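Local coordinates for hypothetical protein (Mus musculus, PDB 1VKB), which probably acts as a gamma-glutamylamine cyclotransferase, an AIG2-like enzyme that would release 5-oxoproline from gamma-glutamyl amines, at residues L22-P27 and T76-E81; G46-S51 and T103-Q108; L54-E59 and E143-E148; W64-P69 and Y127-Y132. All blocks are in the same frame, centred on the assembly; numbering follows the deposited sequence. Where two conformers were deposited one is given.

In the fold
All four contacts hang on one mixed beta sheet of the gamma-glutamyl cyclotransferase-like fold. Contacts 1 and 2, with centres about 14 Å apart, meet where strands 76-82 and 40-48 pair, Gly77 N lying 2.9 Å from Gly46 O. Contact 3 brings the loop 143-148 against contact 1 through Lys23 and Gln26, and its strand 54-57 pairs with strand 62-66 of contact 4, the centres about 13 Å apart. Contact 2 joins contact 4 through Thr103 and Thr128. Two formates, probably from the crystallisation liquor, lie at contact 1, and the side chain of Tyr127 in contact 4 comes within about 5 Å of a formate, which may mark a pocket.

Contact 1 (L22-P27 and T76-E81). With FMT (formic acid), chain D; FMT (formic acid), chain C.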
loop_
_atom_site.group_PDB
_atom_site.type_symbol
_atom_site.label_atom_id
_atom_site.label_comp_id
_atom_site.label_asym_id
_atom_site.label_seq_id
_atom_site.Cartn_x
_atom_site.Cartn_y
_atom_site.Cartn_z
ATOM N N LEU A 22 -5.443 -1.733 -2.449
ATOM C CA LEU A 22 -5.131 -1.447 -3.859
ATOM C C LEU A 22 -4.568 -2.597 -4.684
ATOM O O LEU A 22 -4.561 -2.514 -5.914
ATOM C CB LEU A 22 -4.225 -0.213 -3.998
ATOM C CG LEU A 22 -4.838 1.098 -3.510
ATOM C CD1 LEU A 22 -3.759 2.180 -3.461
ATOM C CD2 LEU A 22 -5.969 1.556 -4.365
ATOM N N LYS A 23 -4.108 -3.661 -4.037
ATOM C CA LYS A 23 -3.587 -4.827 -4.717
ATOM C C LYS A 23 -4.630 -5.543 -5.576
ATOM O O LYS A 23 -5.836 -5.511 -5.284
ATOM C CB LYS A 23 -3.056 -5.852 -3.718
ATOM C CG LYS A 23 -1.802 -5.451 -2.927
ATOM C CD LYS A 23 -1.171 -6.685 -2.202
ATOM C CE LYS A 23 -2.124 -7.324 -1.192
ATOM N NZ LYS A 23 -1.466 -8.490 -0.483
ATOM N N ARG A 24 -4.146 -6.261 -6.592
ATOM C CA ARG A 24 -4.991 -7.188 -7.354
ATOM C C ARG A 24 -5.760 -8.058 -6.401
ATOM O O ARG A 24 -5.227 -8.551 -5.416
ATOM C CB ARG A 24 -4.165 -8.071 -8.277
ATOM C CG ARG A 24 -3.670 -7.342 -9.513
ATOM C CD ARG A 24 -2.883 -8.214 -10.443
ATOM N NE ARG A 24 -2.738 -7.566 -11.747
ATOM C CZ ARG A 24 -2.112 -8.141 -12.770
ATOM N NH1 ARG A 24 -1.555 -9.331 -12.620
ATOM N NH2 ARG A 24 -2.014 -7.518 -13.924
ATOM N N GLY A 25 -7.045 -8.195 -6.660
ATOM C CA GLY A 25 -7.865 -9.051 -5.848
ATOM C C GLY A 25 -8.298 -8.495 -4.529
ATOM O O GLY A 25 -8.974 -9.204 -3.750
ATOM N N GLN A 26 -7.920 -7.257 -4.241
ATOM C CA GLN A 26 -8.296 -6.606 -2.996
ATOM C C GLN A 26 -9.367 -5.514 -3.241
ATOM O O GLN A 26 -9.613 -5.102 -4.405
ATOM C CB GLN A 26 -7.048 -6.098 -2.273
ATOM C CG GLN A 26 -6.118 -7.258 -1.832
ATOM C CD GLN A 26 -6.786 -8.202 -0.886
ATOM O OE1 GLN A 26 -7.477 -7.751 -0.005
ATOM N NE2 GLN A 26 -6.537 -9.508 -1.021
ATOM N N PRO A 27 -10.069 -5.100 -2.191
ATOM C CA PRO A 27 -11.353 -4.394 -2.412
ATOM C C PRO A 27 -11.337 -3.078 -3.202
ATOM O O PRO A 27 -12.381 -2.734 -3.789
ATOM C CB PRO A 27 -11.908 -4.209 -0.985
ATOM C CG PRO A 27 -11.221 -5.282 -0.180
ATOM C CD PRO A 27 -9.860 -5.404 -0.765
ATOM N N THR A 76 4.953 -7.632 1.834
ATOM C CA THR A 76 4.828 -8.022 0.434
ATOM C C THR A 76 3.777 -7.155 -0.250
ATOM O O THR A 76 2.860 -6.605 0.389
ATOM C CB THR A 76 4.442 -9.548 0.289
ATOM O OG1 THR A 76 3.162 -9.795 0.870
ATOM C CG2 THR A 76 5.375 -10.438 1.055
ATOM N N GLY A 77 3.882 -7.059 -1.565
ATOM C CA GLY A 77 2.934 -6.262 -2.320
ATOM C C GLY A 77 3.272 -6.318 -3.776
ATOM O O GLY A 77 3.994 -7.214 -4.249
ATOM N N GLU A 78 2.700 -5.365 -4.487
ATOM C CA GLU A 78 2.768 -5.353 -5.926
ATOM C C GLU A 78 3.379 -4.042 -6.399
ATOM O O GLU A 78 3.081 -2.963 -5.895
ATOM C CB GLU A 78 1.390 -5.539 -6.526
ATOM C CG GLU A 78 0.818 -6.928 -6.241
ATOM C CD GLU A 78 -0.612 -7.066 -6.643
ATOM O OE1 GLU A 78 -1.296 -6.052 -6.934
ATOM O OE2 GLU A 78 -1.042 -8.210 -6.641
ATOM N N ILE A 79 4.198 -4.168 -7.424
ATOM C CA ILE A 79 4.819 -3.012 -8.100
ATOM C C ILE A 79 4.051 -2.633 -9.350
ATOM O O ILE A 79 3.793 -3.483 -10.214
ATOM C CB ILE A 79 6.267 -3.325 -8.436
ATOM C CG1 ILE A 79 7.040 -3.776 -7.173
ATOM C CG2 ILE A 79 6.925 -2.142 -9.108
ATOM C CD1 ILE A 79 8.376 -4.406 -7.491
ATOM N N TYR A 80 3.708 -1.343 -9.451
ATOM C CA TYR A 80 3.078 -0.784 -10.660
ATOM C C TYR A 80 3.895 0.352 -11.183
ATOM O O TYR A 80 4.553 1.043 -10.418
ATOM C CB TYR A 80 1.658 -0.235 -10.359
ATOM C CG TYR A 80 0.685 -1.337 -10.074
ATOM C CD1 TYR A 80 0.685 -1.961 -8.840
ATOM C CD2 TYR A 80 -0.230 -1.746 -11.025
ATOM C CE1 TYR A 80 -0.186 -2.998 -8.563
ATOM C CE2 TYR A 80 -1.100 -2.801 -10.767
ATOM C CZ TYR A 80 -1.063 -3.412 -9.522
ATOM O OH TYR A 80 -1.889 -4.472 -9.230
ATOM N N GLU A 81 3.828 0.576 -12.485
ATOM C CA GLU A 81 4.326 1.821 -13.058
ATOM C C GLU A 81 3.103 2.679 -13.369
ATOM O O GLU A 81 2.203 2.217 -14.093
ATOM C CB GLU A 81 5.189 1.554 -14.296
ATOM C CG GLU A 81 5.878 2.806 -14.754
ATOM C CD GLU A 81 6.876 2.598 -15.883
ATOM O OE1 GLU A 81 6.579 1.833 -16.813
ATOM O OE2 GLU A 81 7.948 3.230 -15.846
HETATM C C FMT D . -3.949 -4.462 -12.884
HETATM O O1 FMT D . -3.280 -4.655 -13.895
HETATM O O2 FMT D . -4.455 -5.381 -12.272
HETATM C C FMT C . -2.053 0.364 -0.445
HETATM O O1 FMT C . -0.841 0.133 -0.643
HETATM O O2 FMT C . -3.051 -0.343 -0.741
HETATM O O HOH W 1 0.322 -7.073 1.294
HETATM O O HOH W 2 1.183 -9.608 -0.958
HETATM O O HOH W 3 -2.710 -9.394 -5.108
#
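Glu78 extends from strand 76-82 to the type II turn 23-26, where its OE1 accepts the backbone N-H of Arg24 at 2.9 Å. The bond is nearly straight (168°) and arrives on the syn side of the carboxylate. Tyr80 OH donates to the same Glu78 OE1 from the opposite face, at 2.8 Å. An alanine in place of Glu78 would probably leave both donors without this acceptor and the turn more weakly tied to the strand. Water adds bridges: one joins Glu78 OE2 to Arg24 O, and two connect Lys23 NZ, also bonded to Tyr145 O, with Thr76 O and OG1. In the packing, Lys23 CB lies 3.7 Å from Glu78 OE1, and Arg24 CG rests 3.4 Å from Tyr80 OH. The Arg24 guanidinium binds one formate edge-on, NE to O2 at 2.8 Å and NH2 to O1 at 3.1 Å; Leu22 N holds the other. Leu22 closes a Tyr-Gly-Thr-Leu sequence that probably lines the substrate pocket, as in related cyclotransferases. The turn follows strand 14-18, whose Val18 pairs with Glu78, while Leu22 and Tyr80 both pack on Met32 of helix 30-33.

Contact 2 (G46-S51 and T103-Q108)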
loop_
_atom_site.group_PDB
_atom_site.type_symbol
_atom_site.label_atom_id
_atom_site.label_comp_id
_atom_site.label_asym_id
_atom_site.label_seq_id
_atom_site.Cartn_x
_atom_site.Cartn_y
_atom_site.Cartn_z
ATOM N N GLY A 46 6.818 -7.763 -4.969
ATOM C CA GLY A 46 7.990 -7.395 -4.184
ATOM C C GLY A 46 7.750 -7.431 -2.688
ATOM O O GLY A 46 6.627 -7.720 -2.235
ATOM N N CYS A 47 8.818 -7.227 -1.922
ATOM C CA CYS A 47 8.718 -7.035 -0.456
ATOM C C CYS A 47 9.597 -5.868 -0.090
ATOM O O CYS A 47 10.642 -5.646 -0.715
ATOM C CB CYS A 47 9.358 -8.294 0.226
ATOM S SG CYS A 47 8.770 -8.704 1.882
ATOM N N THR A 48 9.208 -5.117 0.919
ATOM C CA THR A 48 10.023 -3.988 1.322
ATOM C C THR A 48 11.364 -4.505 1.777
ATOM O O THR A 48 11.456 -5.592 2.364
ATOM C CB THR A 48 9.329 -3.171 2.421
ATOM O OG1 THR A 48 8.968 -3.993 3.555
ATOM C CG2 THR A 48 8.058 -2.620 1.875
ATOM N N VAL A 49 12.422 -3.785 1.466
ATOM C CA VAL A 49 13.753 -4.168 1.960
ATOM C C VAL A 49 13.849 -3.948 3.461
ATOM O O VAL A 49 14.315 -4.822 4.192
ATOM C CB VAL A 49 14.887 -3.436 1.182
ATOM C CG1 VAL A 49 16.213 -3.595 1.875
ATOM C CG2 VAL A 49 14.932 -3.951 -0.281
ATOM N N GLU A 50 13.409 -2.787 3.915
ATOM C CA GLU A 50 13.273 -2.496 5.335
ATOM C C GLU A 50 12.005 -3.139 5.894
ATOM O O GLU A 50 11.039 -3.366 5.162
ATOM C CB GLU A 50 13.257 -0.988 5.568
ATOM C CG GLU A 50 13.158 -0.599 7.044
ATOM C CD GLU A 50 14.299 -1.120 7.923
ATOM O OE1 GLU A 50 14.267 -2.314 8.385
ATOM O OE2 GLU A 50 15.216 -0.286 8.186
ATOM N N SER A 51 12.018 -3.473 7.184
ATOM C CA SER A 51 10.788 -4.001 7.826
ATOM C C SER A 51 9.937 -2.841 8.327
ATOM O O SER A 51 10.472 -1.832 8.815
ATOM C CB SER A 51 11.120 -4.980 8.929
ATOM O OG SER A 51 11.891 -4.358 9.896
ATOM N N THR A 103 5.788 7.979 0.619
ATOM C CA THR A 103 7.193 7.827 0.993
ATOM C C THR A 103 7.914 6.920 0.001
ATOM O O THR A 103 7.367 5.928 -0.417
ATOM C CB THR A 103 7.227 7.207 2.421
ATOM O OG1 THR A 103 6.570 8.105 3.345
ATOM C CG2 THR A 103 8.603 7.163 2.903
ATOM N N ALA A 104 9.151 7.249 -0.388
ATOM C CA ALA A 104 9.859 6.450 -1.411
ATOM C C ALA A 104 10.618 5.371 -0.633
ATOM O O ALA A 104 11.309 5.718 0.312
ATOM C CB ALA A 104 10.813 7.311 -2.142
ATOM N N LEU A 105 10.444 4.091 -0.961
ATOM C CA LEU A 105 11.125 3.009 -0.273
ATOM C C LEU A 105 11.753 2.036 -1.275
ATOM O O LEU A 105 11.287 1.901 -2.397
ATOM C CB LEU A 105 10.130 2.210 0.595
ATOM C CG LEU A 105 9.338 2.854 1.727
ATOM C CD1 LEU A 105 8.407 1.779 2.356
ATOM C CD2 LEU A 105 10.307 3.447 2.766
ATOM N N GLN A 106 12.789 1.335 -0.839
ATOM C CA GLN A 106 13.409 0.290 -1.646
ATOM C C GLN A 106 12.600 -0.985 -1.498
ATOM O O GLN A 106 12.330 -1.430 -0.378
ATOM C CB GLN A 106 14.833 0.017 -1.191
ATOM C CG GLN A 106 15.584 -0.916 -2.062
ATOM C CD GLN A 106 16.993 -1.181 -1.515
ATOM O OE1 GLN A 106 17.329 -0.748 -0.403
ATOM N NE2 GLN A 106 17.802 -1.903 -2.278
ATOM N N VAL A 107 12.302 -1.602 -2.648
ATOM C CA VAL A 107 11.488 -2.826 -2.737
ATOM C C VAL A 107 12.294 -3.916 -3.435
ATOM O O VAL A 107 12.840 -3.733 -4.517
ATOM C CB VAL A 107 10.153 -2.568 -3.467
ATOM C CG1 VAL A 107 9.388 -3.851 -3.715
ATOM C CG2 VAL A 107 9.293 -1.524 -2.709
ATOM N N GLN A 108 12.472 -5.014 -2.737
ATOM C CA GLN A 108 13.090 -6.188 -3.309
ATOM C C GLN A 108 12.096 -6.820 -4.324
ATOM O O GLN A 108 10.902 -7.074 -4.009
ATOM C CB GLN A 108 13.442 -7.171 -2.196
ATOM C CG GLN A 108 14.046 -8.475 -2.721
ATOM C CD GLN A 108 14.199 -9.544 -1.651
ATOM O OE1 GLN A 108 13.588 -9.477 -0.576
ATOM N NE2 GLN A 108 15.018 -10.543 -1.954
HETATM O O HOH W 4 13.050 -7.822 1.726
HETATM O O HOH W 5 12.196 -0.668 2.279
#
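Val49 holds CG1 anti to its backbone N (chi1 168°), which puts CG2 beside that N and against Gln106. Gln106 CG is likewise anti to its own N (chi1 -173°), where it meets Val49 CG2 at 3.6 Å; the chain beyond it is extended. These two side chains meet on an antiparallel beta pairing, in which the end of strand 40-48 joins strand 101-109 within the mixed sheet of the gamma-glutamyl cyclotransferase-like fold. Cys47 and Gln108 form a hydrogen-bonded pair: Cys47 N donates to Gln108 O at 3.0 Å, and Gln108 N returns a bond to Cys47 O at 2.8 Å. Thr48 and Val107 follow as a non-hydrogen-bonded pair, their side chains on the face that also meets Phe17. Beyond them Val49 N donates to Gln106 O at 3.0 Å in an almost straight bond (173°), extending the pairing as the chain turns off. Gly46 fits tightly, its CA 2.9 Å from Gln108 O; a side chain there would run into that oxygen and into Val107 CG1. Cys47 is also tied by a disulfide to Cys74, and Gln106 NE2 finds its polar partner in Ser121 OG. Thr48 OG1 donates to Glu50 O at 2.7 Å, across the turn of the chain, and is bonded to Val75 N besides. One water donates to both Thr48 O and Gln108 OE1, the latter at 2.9 Å.

Contact 3 (L54-E59 and E143-E148); sequences LVIAGE and ESYDSE
Leu54 and Ile56, alternate residues of strand 54-57, face the loop 143-148, which has no regular helix or strand; the nearest CA atoms, of Leu54 and Glu143, are 7.0 Å apart. The strand is one arm of a beta hairpin completed by strand 62-66, and the loop passes along it at side-chain distance, so the contact between the two ranges is apolar. Backbone bonds flank it: Leu54 pairs with His142, and Glu143 with Thr76, which ties the start of the loop to two strands of the sheet. Leu54 carries CG anti to its backbone N (chi1 171°), and its CD2 touches the peptide between the serine and the tyrosine, lying 3.9 Å from Ser144 C and 4.0 Å from Tyr145 N. The same methyl packs against Tyr145 CB at 4.2 Å. Two residues on, Ile56 meets the edge of the Tyr145 ring, with the two side chains at about a right angle: Ile56 CD1 is 3.9 Å from Tyr145 CD1, and CG1 touches the same side of the rim. Pro63 and Gln26 also pack on this tyrosine. Over one face of the Tyr145 ring, offset toward its rim, lies Ser147 N, 3.5 Å above the plane; that N is bonded to Gln26 OE1. Further on, the loop bends in an Asx turn: Glu148 N donates to Asp146 OD1 at 3.1 Å, approaching from above the carboxylate plane, and Gln26 NE2 bonds the same oxygen.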
loop_
_atom_site.group_PDB
_atom_site.type_symbol
_atom_site.label_atom_id
_atom_site.label_comp_id
_atom_site.label_asym_id
_atom_site.label_seq_id
_atom_site.Cartn_x
_atom_site.Cartn_y
_atom_site.Cartn_z
ATOM N N LEU A 54 2.701 -3.649 9.608
ATOM C CA LEU A 54 1.496 -3.551 8.797
ATOM C C LEU A 54 0.353 -3.992 9.649
ATOM O O LEU A 54 0.326 -5.156 10.088
ATOM C CB LEU A 54 1.599 -4.439 7.559
ATOM C CG LEU A 54 0.380 -4.644 6.694
ATOM C CD1 LEU A 54 -0.138 -3.251 6.219
ATOM C CD2 LEU A 54 0.606 -5.631 5.541
ATOM N N VAL A 55 -0.569 -3.078 9.908
ATOM C CA VAL A 55 -1.671 -3.349 10.808
ATOM C C VAL A 55 -2.999 -3.114 10.085
ATOM O O VAL A 55 -3.105 -2.291 9.199
ATOM C CB VAL A 55 -1.617 -2.474 12.104
ATOM C CG1 VAL A 55 -0.370 -2.763 12.941
ATOM C CG2 VAL A 55 -1.678 -0.976 11.804
ATOM N N ILE A 56 -4.011 -3.845 10.528
ATOM C CA ILE A 56 -5.373 -3.680 10.055
ATOM C C ILE A 56 -6.125 -3.029 11.185
ATOM O O ILE A 56 -6.311 -3.626 12.271
ATOM C CB ILE A 56 -5.973 -5.041 9.676
ATOM C CG1 ILE A 56 -5.202 -5.683 8.517
ATOM C CG2 ILE A 56 -7.400 -4.844 9.243
ATOM C CD1 ILE A 56 -5.604 -7.120 8.251
ATOM N N ALA A 57 -6.525 -1.787 10.970
ATOM C CA ALA A 57 -6.894 -0.957 12.102
ATOM C C ALA A 57 -7.979 0.053 11.794
ATOM O O ALA A 57 -8.177 0.477 10.649
ATOM C CB ALA A 57 -5.651 -0.249 12.640
ATOM N N GLY A 58 -8.654 0.478 12.844
ATOM C CA GLY A 58 -9.709 1.464 12.723
ATOM C C GLY A 58 -11.041 0.834 12.356
ATOM O O GLY A 58 -11.134 -0.356 12.081
ATOM N N GLU A 59 -12.086 1.667 12.346
ATOM C CA GLU A 59 -13.420 1.168 12.145
ATOM C C GLU A 59 -13.665 0.579 10.773
ATOM O O GLU A 59 -14.594 -0.227 10.588
ATOM C CB GLU A 59 -14.445 2.286 12.408
ATOM C CG GLU A 59 -14.363 2.797 13.836
ATOM C CD GLU A 59 -15.552 2.436 14.697
ATOM O OE1 GLU A 59 -16.213 1.395 14.459
ATOM O OE2 GLU A 59 -15.820 3.220 15.629
ATOM N N GLU A 143 2.737 -9.697 7.529
ATOM C CA GLU A 143 3.680 -9.738 6.404
ATOM C C GLU A 143 2.967 -9.339 5.119
ATOM O O GLU A 143 3.570 -8.766 4.194
ATOM C CB GLU A 143 4.276 -11.136 6.279
ATOM C CG GLU A 143 5.224 -11.450 7.433
ATOM C CD GLU A 143 5.697 -12.907 7.458
ATOM O OE1 GLU A 143 5.346 -13.674 6.541
ATOM O OE2 GLU A 143 6.411 -13.253 8.419
ATOM N N SER A 144 1.683 -9.677 5.032
ATOM C CA SER A 144 0.891 -9.368 3.854
ATOM C C SER A 144 -0.546 -9.091 4.253
ATOM O O SER A 144 -1.012 -9.571 5.304
ATOM C CB SER A 144 0.960 -10.475 2.800
ATOM O OG SER A 144 0.347 -11.660 3.197
ATOM N N TYR A 145 -1.245 -8.377 3.375
ATOM C CA TYR A 145 -2.651 -8.026 3.583
ATOM C C TYR A 145 -3.604 -8.783 2.651
ATOM O O TYR A 145 -3.423 -8.797 1.424
ATOM C CB TYR A 145 -2.861 -6.542 3.333
ATOM C CG TYR A 145 -4.318 -6.129 3.407
ATOM C CD1 TYR A 145 -4.970 -6.051 4.603
ATOM C CD2 TYR A 145 -5.043 -5.834 2.234
ATOM C CE1 TYR A 145 -6.374 -5.681 4.666
ATOM C CE2 TYR A 145 -6.359 -5.450 2.283
ATOM C CZ TYR A 145 -7.032 -5.392 3.486
ATOM O OH TYR A 145 -8.345 -5.009 3.500
ATOM N N ASP A 146 -4.655 -9.331 3.247
ATOM C CA ASP A 146 -5.802 -9.866 2.533
ATOM C C ASP A 146 -7.039 -9.507 3.315
ATOM O O ASP A 146 -7.212 -9.988 4.450
ATOM C CB ASP A 146 -5.664 -11.411 2.410
ATOM C CG ASP A 146 -6.794 -12.069 1.661
ATOM O OD1 ASP A 146 -7.699 -11.438 1.044
ATOM O OD2 ASP A 146 -6.850 -13.299 1.673
ATOM N N SER A 147 -7.925 -8.709 2.708
ATOM C CA SER A 147 -9.196 -8.374 3.340
ATOM C C SER A 147 -9.956 -9.619 3.817
ATOM O O SER A 147 -10.606 -9.575 4.860
ATOM C CB SER A 147 -10.054 -7.566 2.365
ATOM O OG SER A 147 -11.273 -7.214 2.980
ATOM N N GLU A 148 -9.858 -10.739 3.086
ATOM C CA GLU A 148 -10.555 -11.994 3.452
ATOM C C GLU A 148 -9.721 -12.967 4.319
ATOM O O GLU A 148 -10.048 -14.168 4.442
ATOM C CB GLU A 148 -11.026 -12.697 2.149
ATOM C CG GLU A 148 -11.996 -11.876 1.332
ATOM C CD GLU A 148 -13.366 -11.682 2.003
ATOM O OE1 GLU A 148 -13.781 -12.559 2.736
ATOM O OE2 GLU A 148 -14.034 -10.656 1.787
#

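Contact 4 (W64-P69 and Y127-Y132); sequences WLLYLP and YTTATY
Leu65 and Tyr67 bracket Thr129 in the parallel pairing of strands 64-66 and 127-129, whose axes diverge by 61°: Thr129 N donates to Leu65 O at 2.9 Å, and Tyr67 N donates to Thr129 O, also at 2.9 Å. Leu66 therefore lies opposite Thr129, and both side chains point to the same face of the sheet. Thr129 sets OG1 anti to its backbone N (chi1 -177°), which leaves CG2 between that N and the carbonyl carbon. There the methyl packs on Leu66 CD2 at 3.8 Å and on Trp64 CE3 at 3.9 Å. OG1 accepts from Thr131 N at 2.9 Å in an ST turn and is bonded to Met99 O as well. An alanine in place of Thr129 would probably leave Thr131 N and Met99 O without this partner and open a gap between Leu66 and Trp64. Beyond the turn, Tyr132 CB meets Leu66 CD2 at 3.7 Å, the two side chains at about a right angle, while Leu66 CD1 lies over one face of the Tyr132 ring. Leu68 also crosses Tyr132 at about a right angle, its CD1 3.5 Å from OH. Tyr67 is the centre of an inverse gamma turn, in which Leu68 N bonds back to Leu66 O. Trp64 stacks on Tyr100 and gives its NE1-H to Ala57 O. Two backbone bonds thus fix the register, Leu66 packs between the Thr129 methyl and Tyr132, and the buried threonine hydroxyl is satisfied beside them.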
loop_
_atom_site.group_PDB
_atom_site.type_symbol
_atom_site.label_atom_id
_atom_site.label_comp_id
_atom_site.label_asym_id
_atom_site.label_seq_id
_atom_site.Cartn_x
_atom_site.Cartn_y
_atom_site.Cartn_z
ATOM N N TRP A 64 -2.639 -0.401 7.179
ATOM C CA TRP A 64 -1.723 0.723 7.336
ATOM C C TRP A 64 -0.322 0.237 7.522
ATOM O O TRP A 64 -0.046 -0.512 8.468
ATOM C CB TRP A 64 -2.090 1.563 8.565
ATOM C CG TRP A 64 -3.558 1.902 8.747
ATOM C CD1 TRP A 64 -4.507 1.140 9.324
ATOM C CD2 TRP A 64 -4.195 3.171 8.438
ATOM N NE1 TRP A 64 -5.711 1.825 9.377
ATOM C CE2 TRP A 64 -5.538 3.069 8.833
ATOM C CE3 TRP A 64 -3.767 4.354 7.847
ATOM C CZ2 TRP A 64 -6.455 4.114 8.649
ATOM C CZ3 TRP A 64 -4.681 5.387 7.671
ATOM C CH2 TRP A 64 -5.998 5.253 8.077
ATOM N N LEU A 65 0.584 0.711 6.666
ATOM C CA LEU A 65 2.002 0.462 6.825
ATOM C C LEU A 65 2.583 1.610 7.665
ATOM O O LEU A 65 2.683 2.777 7.202
ATOM C CB LEU A 65 2.694 0.352 5.460
ATOM C CG LEU A 65 4.093 -0.261 5.477
ATOM C CD1 LEU A 65 4.008 -1.727 5.919
ATOM C CD2 LEU A 65 4.697 -0.182 4.091
ATOM N N LEU A 66 2.877 1.292 8.933
ATOM C CA LEU A 66 3.288 2.300 9.896
ATOM C C LEU A 66 4.736 2.663 9.630
ATOM O O LEU A 66 5.571 1.786 9.440
ATOM C CB LEU A 66 3.089 1.843 11.318
ATOM C CG LEU A 66 1.777 1.221 11.692
ATOM C CD1 LEU A 66 1.743 0.903 13.186
ATOM C CD2 LEU A 66 0.647 2.135 11.263
ATOM N N TYR A 67 5.045 3.954 9.663
ATOM C CA TYR A 67 6.397 4.397 9.342
ATOM C C TYR A 67 7.294 4.264 10.583
ATOM O O TYR A 67 7.599 5.245 11.266
ATOM C CB TYR A 67 6.431 5.805 8.744
ATOM C CG TYR A 67 7.792 6.035 8.155
ATOM C CD1 TYR A 67 8.162 5.427 6.964
ATOM C CD2 TYR A 67 8.769 6.715 8.879
ATOM C CE1 TYR A 67 9.444 5.555 6.460
ATOM C CE2 TYR A 67 10.066 6.849 8.383
ATOM C CZ TYR A 67 10.398 6.260 7.182
ATOM O OH TYR A 67 11.687 6.408 6.676
ATOM N N LEU A 68 7.678 3.025 10.850
ATOM C CA LEU A 68 8.560 2.641 11.918
ATOM C C LEU A 68 9.577 1.648 11.367
ATOM O O LEU A 68 9.488 0.414 11.616
ATOM C CB LEU A 68 7.750 1.990 13.035
ATOM C CG LEU A 68 6.840 2.979 13.787
ATOM C CD1 LEU A 68 5.756 2.254 14.506
ATOM C CD2 LEU A 68 7.679 3.804 14.762
ATOM N N PRO A 69 10.507 2.154 10.562
ATOM C CA PRO A 69 11.459 1.283 9.907
ATOM C C PRO A 69 12.225 0.433 10.909
ATOM O O PRO A 69 12.641 0.939 11.964
ATOM C CB PRO A 69 12.352 2.240 9.104
ATOM C CG PRO A 69 12.033 3.583 9.563
ATOM C CD PRO A 69 10.665 3.555 10.163
ATOM N N TYR A 127 2.448 4.304 0.253
ATOM C CA TYR A 127 1.618 5.081 1.193
ATOM C C TYR A 127 1.863 4.545 2.620
ATOM O O TYR A 127 1.409 3.460 2.953
ATOM C CB TYR A 127 0.138 5.034 0.766
ATOM C CG TYR A 127 -0.028 5.787 -0.534
ATOM C CD1 TYR A 127 0.011 7.190 -0.544
ATOM C CD2 TYR A 127 -0.147 5.120 -1.755
ATOM C CE1 TYR A 127 -0.081 7.899 -1.729
ATOM C CE2 TYR A 127 -0.188 5.842 -2.984
ATOM C CZ TYR A 127 -0.189 7.210 -2.944
ATOM O OH TYR A 127 -0.251 7.927 -4.107
ATOM N N THR A 128 2.690 5.263 3.400
ATOM C CA THR A 128 2.982 4.903 4.807
ATOM C C THR A 128 2.215 5.850 5.707
ATOM O O THR A 128 1.621 6.792 5.235
ATOM C CB THR A 128 4.474 4.985 5.093
ATOM O OG1 THR A 128 4.932 6.328 4.868
ATOM C CG2 THR A 128 5.232 4.148 4.112
ATOM N N THR A 129 2.214 5.611 7.010
ATOM C CA THR A 129 1.639 6.585 7.908
ATOM C C THR A 129 2.402 6.759 9.205
ATOM O O THR A 129 2.843 5.778 9.807
ATOM C CB THR A 129 0.178 6.342 8.160
ATOM O OG1 THR A 129 -0.296 7.395 9.001
ATOM C CG2 THR A 129 -0.075 5.078 8.943
ATOM N N ALA A 130 2.583 8.028 9.553
ATOM C CA ALA A 130 3.113 8.489 10.842
ATOM C C ALA A 130 1.964 9.055 11.692
ATOM O O ALA A 130 2.184 9.529 12.819
ATOM C CB ALA A 130 4.126 9.555 10.628
ATOM N N THR A 131 0.730 9.006 11.192
ATOM C CA THR A 131 -0.395 9.639 11.946
ATOM C C THR A 131 -1.411 8.595 12.402
ATOM O O THR A 131 -2.566 8.889 12.534
ATOM C CB THR A 131 -1.093 10.700 11.069
ATOM O OG1 THR A 131 -1.448 10.128 9.788
ATOM C CG2 THR A 131 -0.171 11.860 10.758
ATOM N N TYR A 132 -0.953 7.357 12.598
ATOM C CA TYR A 132 -1.756 6.269 13.136
ATOM C C TYR A 132 -2.185 6.572 14.579
ATOM O O TYR A 132 -1.529 7.344 15.282
ATOM C CB TYR A 132 -0.938 4.947 13.102
ATOM C CG TYR A 132 0.457 5.050 13.718
ATOM C CD1 TYR A 132 1.559 5.425 12.936
ATOM C CD2 TYR A 132 0.682 4.743 15.065
ATOM C CE1 TYR A 132 2.809 5.511 13.468
ATOM C CE2 TYR A 132 1.933 4.837 15.592
ATOM C CZ TYR A 132 2.998 5.232 14.789
ATOM O OH TYR A 132 4.253 5.322 15.327
#